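Local coordinates for sensor protein (PDB 3H7M), which is probably a membrane-bound sensor histidine kinase, represented here by its sensor domain, which resembles periplasmic solute-binding proteins, at residues G35-L40 with I224-W228; I100-R104 with L154-C159. All coordinates share one frame; numbering follows the deposited sequence. Where two conformers were deposited one is given.

Interaction 1: residues G35-L40 with I224-W228; sequences GYNVEL and IRAKW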
loop_
_atom_site.group_PDB
_atom_site.type_symbol
_atom_site.label_atom_id
_atom_site.label_comp_id
_atom_site.label_asym_id
_atom_site.label_seq_id
_atom_site.Cartn_x
_atom_site.Cartn_y
_atom_site.Cartn_z
ATOM N N GLY A 35 -9.249 7.160 -3.591
ATOM C CA GLY A 35 -8.412 6.963 -2.428
ATOM C C GLY A 35 -7.459 8.078 -2.089
ATOM O O GLY A 35 -7.275 9.019 -2.875
ATOM N N TYR A 36 -6.870 7.955 -0.899
ATOM C CA TYR A 36 -5.896 8.890 -0.361
ATOM C C TYR A 36 -4.790 9.186 -1.400
ATOM O O TYR A 36 -4.532 10.337 -1.710
ATOM C CB TYR A 36 -5.291 8.284 0.916
ATOM C CG TYR A 36 -4.115 9.022 1.519
ATOM C CD1 TYR A 36 -2.820 8.479 1.468
ATOM C CD2 TYR A 36 -4.296 10.241 2.183
ATOM C CE1 TYR A 36 -1.723 9.146 2.091
ATOM C CE2 TYR A 36 -3.221 10.908 2.797
ATOM C CZ TYR A 36 -1.937 10.352 2.754
ATOM O OH TYR A 36 -0.889 10.976 3.419
ATOM N N ASN A 37 -4.170 8.143 -1.944
ATOM C CA ASN A 37 -3.100 8.304 -2.923
ATOM C C ASN A 37 -3.557 9.136 -4.109
ATOM O O ASN A 37 -2.880 10.083 -4.527
ATOM C CB ASN A 37 -2.596 6.934 -3.423
ATOM C CG ASN A 37 -1.956 6.072 -2.303
ATOM O OD1 ASN A 37 -1.827 6.487 -1.156
ATOM N ND2 ASN A 37 -1.553 4.868 -2.660
ATOM N N VAL A 38 -4.719 8.778 -4.632
ATOM C CA VAL A 38 -5.323 9.436 -5.791
ATOM C C VAL A 38 -5.546 10.925 -5.544
ATOM O O VAL A 38 -5.165 11.782 -6.335
ATOM C CB VAL A 38 -6.655 8.709 -6.131
ATOM C CG1 VAL A 38 -7.462 9.461 -7.177
ATOM C CG2 VAL A 38 -6.321 7.319 -6.664
ATOM N N GLU A 39 -6.151 11.229 -4.425
ATOM C CA GLU A 39 -6.412 12.596 -4.065
ATOM C C GLU A 39 -5.077 13.351 -3.926
ATOM O O GLU A 39 -4.936 14.507 -4.345
ATOM C CB GLU A 39 -7.162 12.591 -2.749
ATOM C CG GLU A 39 -8.156 13.696 -2.611
ATOM C CD GLU A 39 -9.260 13.341 -1.645
ATOM O OE1 GLU A 39 -9.817 12.225 -1.800
ATOM O OE2 GLU A 39 -9.565 14.184 -0.760
ATOM N N LEU A 40 -4.101 12.683 -3.325
ATOM C CA LEU A 40 -2.782 13.269 -3.129
ATOM C C LEU A 40 -2.141 13.555 -4.497
ATOM O O LEU A 40 -1.660 14.651 -4.771
ATOM C CB LEU A 40 -1.928 12.295 -2.329
ATOM C CG LEU A 40 -1.123 12.899 -1.182
ATOM C CD1 LEU A 40 -1.995 13.853 -0.370
ATOM C CD2 LEU A 40 -0.594 11.777 -0.301
ATOM N N ILE A 224 -6.297 16.744 3.143
ATOM C CA ILE A 224 -6.587 15.512 2.435
ATOM C C ILE A 224 -6.484 14.329 3.373
ATOM O O ILE A 224 -7.345 13.442 3.362
ATOM C CB ILE A 224 -5.639 15.317 1.256
ATOM C CG1 ILE A 224 -5.902 16.402 0.195
ATOM C CG2 ILE A 224 -5.857 13.943 0.650
ATOM C CD1 ILE A 224 -4.842 16.528 -0.888
ATOM N N ARG A 225 -5.443 14.319 4.204
ATOM C CA ARG A 225 -5.254 13.206 5.124
ATOM C C ARG A 225 -6.377 13.087 6.145
ATOM O O ARG A 225 -6.812 11.990 6.457
ATOM C CB ARG A 225 -3.916 13.303 5.869
ATOM C CG ARG A 225 -3.611 12.056 6.706
ATOM C CD ARG A 225 -2.213 12.079 7.304
ATOM N NE ARG A 225 -2.054 13.124 8.304
ATOM C CZ ARG A 225 -2.433 13.001 9.569
ATOM N NH1 ARG A 225 -2.997 11.872 9.987
ATOM N NH2 ARG A 225 -2.231 14.000 10.421
ATOM N N ALA A 226 -6.849 14.207 6.668
ATOM C CA ALA A 226 -7.902 14.146 7.670
ATOM C C ALA A 226 -9.150 13.439 7.131
ATOM O O ALA A 226 -9.910 12.854 7.887
ATOM C CB ALA A 226 -8.249 15.550 8.146
ATOM N N LYS A 227 -9.350 13.497 5.817
ATOM C CA LYS A 227 -10.507 12.867 5.188
ATOM C C LYS A 227 -10.525 11.360 5.428
ATOM O O LYS A 227 -11.575 10.781 5.737
ATOM C CB LYS A 227 -10.505 13.152 3.679
ATOM C CG LYS A 227 -11.610 12.463 2.876
ATOM C CD LYS A 227 -11.591 12.928 1.416
ATOM C CE LYS A 227 -12.737 12.339 0.584
ATOM N NZ LYS A 227 -12.676 12.841 -0.818
ATOM N N TRP A 228 -9.361 10.732 5.289
ATOM C CA TRP A 228 -9.240 9.297 5.470
ATOM C C TRP A 228 -8.767 8.890 6.865
ATOM O O TRP A 228 -7.560 8.835 7.139
ATOM C CB TRP A 228 -8.331 8.741 4.390
ATOM C CG TRP A 228 -8.656 9.314 3.023
ATOM C CD1 TRP A 228 -8.236 10.505 2.517
ATOM C CD2 TRP A 228 -9.456 8.703 1.991
ATOM N NE1 TRP A 228 -8.710 10.678 1.230
ATOM C CE2 TRP A 228 -9.461 9.592 0.880
ATOM C CE3 TRP A 228 -10.166 7.492 1.894
ATOM C CZ2 TRP A 228 -10.142 9.313 -0.309
ATOM C CZ3 TRP A 228 -10.852 7.209 0.698
ATOM C CH2 TRP A 228 -10.829 8.121 -0.386
#

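Interaction 2: residues I100-R104 with L154-C159; sequences IFARR and LAAGGC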
loop_
_atom_site.group_PDB
_atom_site.type_symbol
_atom_site.label_atom_id
_atom_site.label_comp_id
_atom_site.label_asym_id
_atom_site.label_seq_id
_atom_site.Cartn_x
_atom_site.Cartn_y
_atom_site.Cartn_z
ATOM N N ILE A 100 -1.519 -8.284 12.950
ATOM C CA ILE A 100 -1.886 -9.674 12.825
ATOM C C ILE A 100 -3.389 -9.711 13.120
ATOM O O ILE A 100 -3.876 -9.176 14.125
ATOM C CB ILE A 100 -1.147 -10.565 13.823
ATOM C CG1 ILE A 100 0.343 -10.618 13.469
ATOM C CG2 ILE A 100 -1.757 -11.967 13.798
ATOM C CD1 ILE A 100 1.184 -11.295 14.547
ATOM N N PHE A 101 -4.098 -10.339 12.207
ATOM C CA PHE A 101 -5.542 -10.490 12.258
ATOM C C PHE A 101 -5.888 -11.961 12.531
ATOM O O PHE A 101 -5.180 -12.876 12.076
ATOM C CB PHE A 101 -6.136 -10.072 10.899
ATOM C CG PHE A 101 -6.078 -8.589 10.643
ATOM C CD1 PHE A 101 -7.092 -7.749 11.105
ATOM C CD2 PHE A 101 -5.003 -8.027 9.954
ATOM C CE1 PHE A 101 -7.040 -6.382 10.886
ATOM C CE2 PHE A 101 -4.950 -6.656 9.733
ATOM C CZ PHE A 101 -5.972 -5.834 10.201
ATOM N N ALA A 102 -6.988 -12.172 13.247
ATOM C CA ALA A 102 -7.464 -13.513 13.577
ATOM C C ALA A 102 -8.972 -13.499 13.802
ATOM O O ALA A 102 -9.546 -12.441 14.059
ATOM C CB ALA A 102 -6.778 -14.004 14.848
ATOM N N ARG A 103 -9.605 -14.673 13.731
ATOM C CA ARG A 103 -11.035 -14.770 14.008
ATOM C C ARG A 103 -11.111 -14.588 15.512
ATOM O O ARG A 103 -10.172 -14.961 16.211
ATOM C CB ARG A 103 -11.589 -16.124 13.581
ATOM C CG ARG A 103 -11.486 -16.362 12.083
ATOM C CD ARG A 103 -12.111 -17.686 11.661
ATOM N NE ARG A 103 -11.459 -18.804 12.329
ATOM C CZ ARG A 103 -10.321 -19.365 11.932
ATOM N NH1 ARG A 103 -9.685 -18.927 10.848
ATOM N NH2 ARG A 103 -9.815 -20.365 12.637
ATOM N N ARG A 104 -12.195 -13.973 15.994
ATOM C CA ARG A 104 -12.399 -13.698 17.423
ATOM C C ARG A 104 -12.228 -14.888 18.343
ATOM O O ARG A 104 -11.588 -14.795 19.390
ATOM C CB ARG A 104 -13.788 -13.126 17.670
ATOM C CG ARG A 104 -13.910 -11.688 17.322
ATOM C CD ARG A 104 -15.279 -11.141 17.662
ATOM N NE ARG A 104 -15.346 -9.739 17.272
ATOM C CZ ARG A 104 -15.146 -9.314 16.029
ATOM N NH1 ARG A 104 -14.875 -10.189 15.069
ATOM N NH2 ARG A 104 -15.195 -8.017 15.744
ATOM N N LEU A 154 -8.980 -15.993 5.997
ATOM C CA LEU A 154 -8.984 -16.085 7.436
ATOM C C LEU A 154 -10.432 -16.157 7.943
ATOM O O LEU A 154 -10.776 -16.975 8.799
ATOM C CB LEU A 154 -8.330 -14.851 8.008
ATOM C CG LEU A 154 -8.252 -14.771 9.522
ATOM C CD1 LEU A 154 -7.279 -15.852 10.056
ATOM C CD2 LEU A 154 -7.770 -13.366 9.898
ATOM N N ALA A 155 -11.269 -15.273 7.404
ATOM C CA ALA A 155 -12.657 -15.172 7.797
ATOM C C ALA A 155 -13.372 -16.486 7.538
ATOM O O ALA A 155 -14.222 -16.915 8.329
ATOM C CB ALA A 155 -13.323 -14.058 7.034
ATOM N N ALA A 156 -12.994 -17.117 6.433
ATOM C CA ALA A 156 -13.558 -18.381 6.005
ATOM C C ALA A 156 -12.969 -19.603 6.697
ATOM O O ALA A 156 -13.228 -20.733 6.275
ATOM C CB ALA A 156 -13.381 -18.526 4.501
ATOM N N GLY A 157 -12.177 -19.387 7.742
ATOM C CA GLY A 157 -11.550 -20.501 8.438
ATOM C C GLY A 157 -10.610 -21.278 7.525
ATOM O O GLY A 157 -10.342 -22.447 7.764
ATOM N N GLY A 158 -10.119 -20.613 6.479
ATOM C CA GLY A 158 -9.211 -21.213 5.513
ATOM C C GLY A 158 -7.717 -21.115 5.833
ATOM O O GLY A 158 -6.897 -21.602 5.055
ATOM N N CYS A 159 -7.363 -20.486 6.955
ATOM C CA CYS A 159 -5.974 -20.349 7.391
ATOM C C CYS A 159 -6.064 -19.957 8.859
ATOM O O CYS A 159 -7.173 -19.755 9.358
ATOM C CB CYS A 159 -5.219 -19.293 6.561
ATOM S SG CYS A 159 -5.909 -17.605 6.505
#

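Interaction 1: residues G35-L40 with I224-W228
Two helices of the periplasmic-binding-protein-like fold meet here, the N-terminal start of helix 36-48 and the C-terminal region of helix 220-227. W228, at the C-terminal end of this region, lays its indole against the first turn: Y36 CB stands 4.0 Å from the centroid of the five-membered ring of W228, in a CH-pi contact almost along the normal. The Y36 ring, swung to the far side from its own backbone N (chi1 172°), comes beside W228 and turns an edge to the indole in an offset edge-to-face pair, planes at 76°. The six-membered part reaches G35, the N-cap residue, whose CA lies 3.4 Å from W228 CH2. At the ring edge, E39 OE1 comes within 3.3 Å of W228 CZ2. In one of its two conformers, K227 brings NZ 3.1 Å from E39 OE1, a salt bridge that is therefore less certain. Replacing the indole by an alanine side chain is likely to open a gap over G35 and Y36 and take from the Y36 ring its edge-to-face partner. Further along, I224 CD1 packs 3.9 Å from L40 CD1. Y36 OH bonds to H93 O, so the first turn of helix 36-48 also meets strand 87-103.

Interaction 2: residues I100-R104 with L154-C159
L154, in the last turn of helix 147-155, meets strand 87-103 through both its side chain and its carbonyl. With CG anti to the backbone N (chi1 180°), the leucine brings CD2 to the strand backbone, 3.4 Å from F101 O, and within 3.8 Å of F101 CB. Its carbonyl oxygen takes a hydrogen bond of 3.0 Å from R103 NH1, with the nitrogen in the carbonyl plane on a lone pair and an N-H...O angle of 164°. A155 adds a looser touch, its O 4.0 Å from R103 CD, and this oxygen is also bonded to N180 ND2. G157, at positive phi, is the C-prime residue of the Schellman motif that closes the helix; its N bonds to the same L154 O, and its CA sits over one face of the R103 guanidinium, 3.4 Å from NH1. Two residues on, C159 O accepts a second bond from R103 NH1, also 3.0 Å long and nearly in line with the carbonyl. Both acceptors lie close to the guanidinium plane, an arrangement reached through the bend of the arginine chain at chi3 (-60°). One nitrogen of R103 thus joins a carbonyl of the Schellman motif, that of L154, to the one of C159 just beyond it, and the positive charge probably interacts favourably with the carbonyl-rich end of the helix, where L154 O is gripped by two donors.

How the interactions relate
Both contacts involve the C-terminal end of a helix, but what each end meets differs. Interaction 1 joins two helices through aromatic and aliphatic side chains, with one less certain ion pair at its more exposed margin; interaction 2 sets a helix end against a strand, where an arginine serves backbone carbonyls and the apolar share falls mainly to one leucine. Each is partly buried, although the centre of interaction 2 lies farther from the chain centre, about 21 Å against 13 Å for that of interaction 1, and it buries less surface. They do not touch, their centres being about 29 Å apart, yet strand 87-103 links them: it supplies 100-104 to interaction 2, while an earlier part of the same strand borders helix 36-48 of interaction 1.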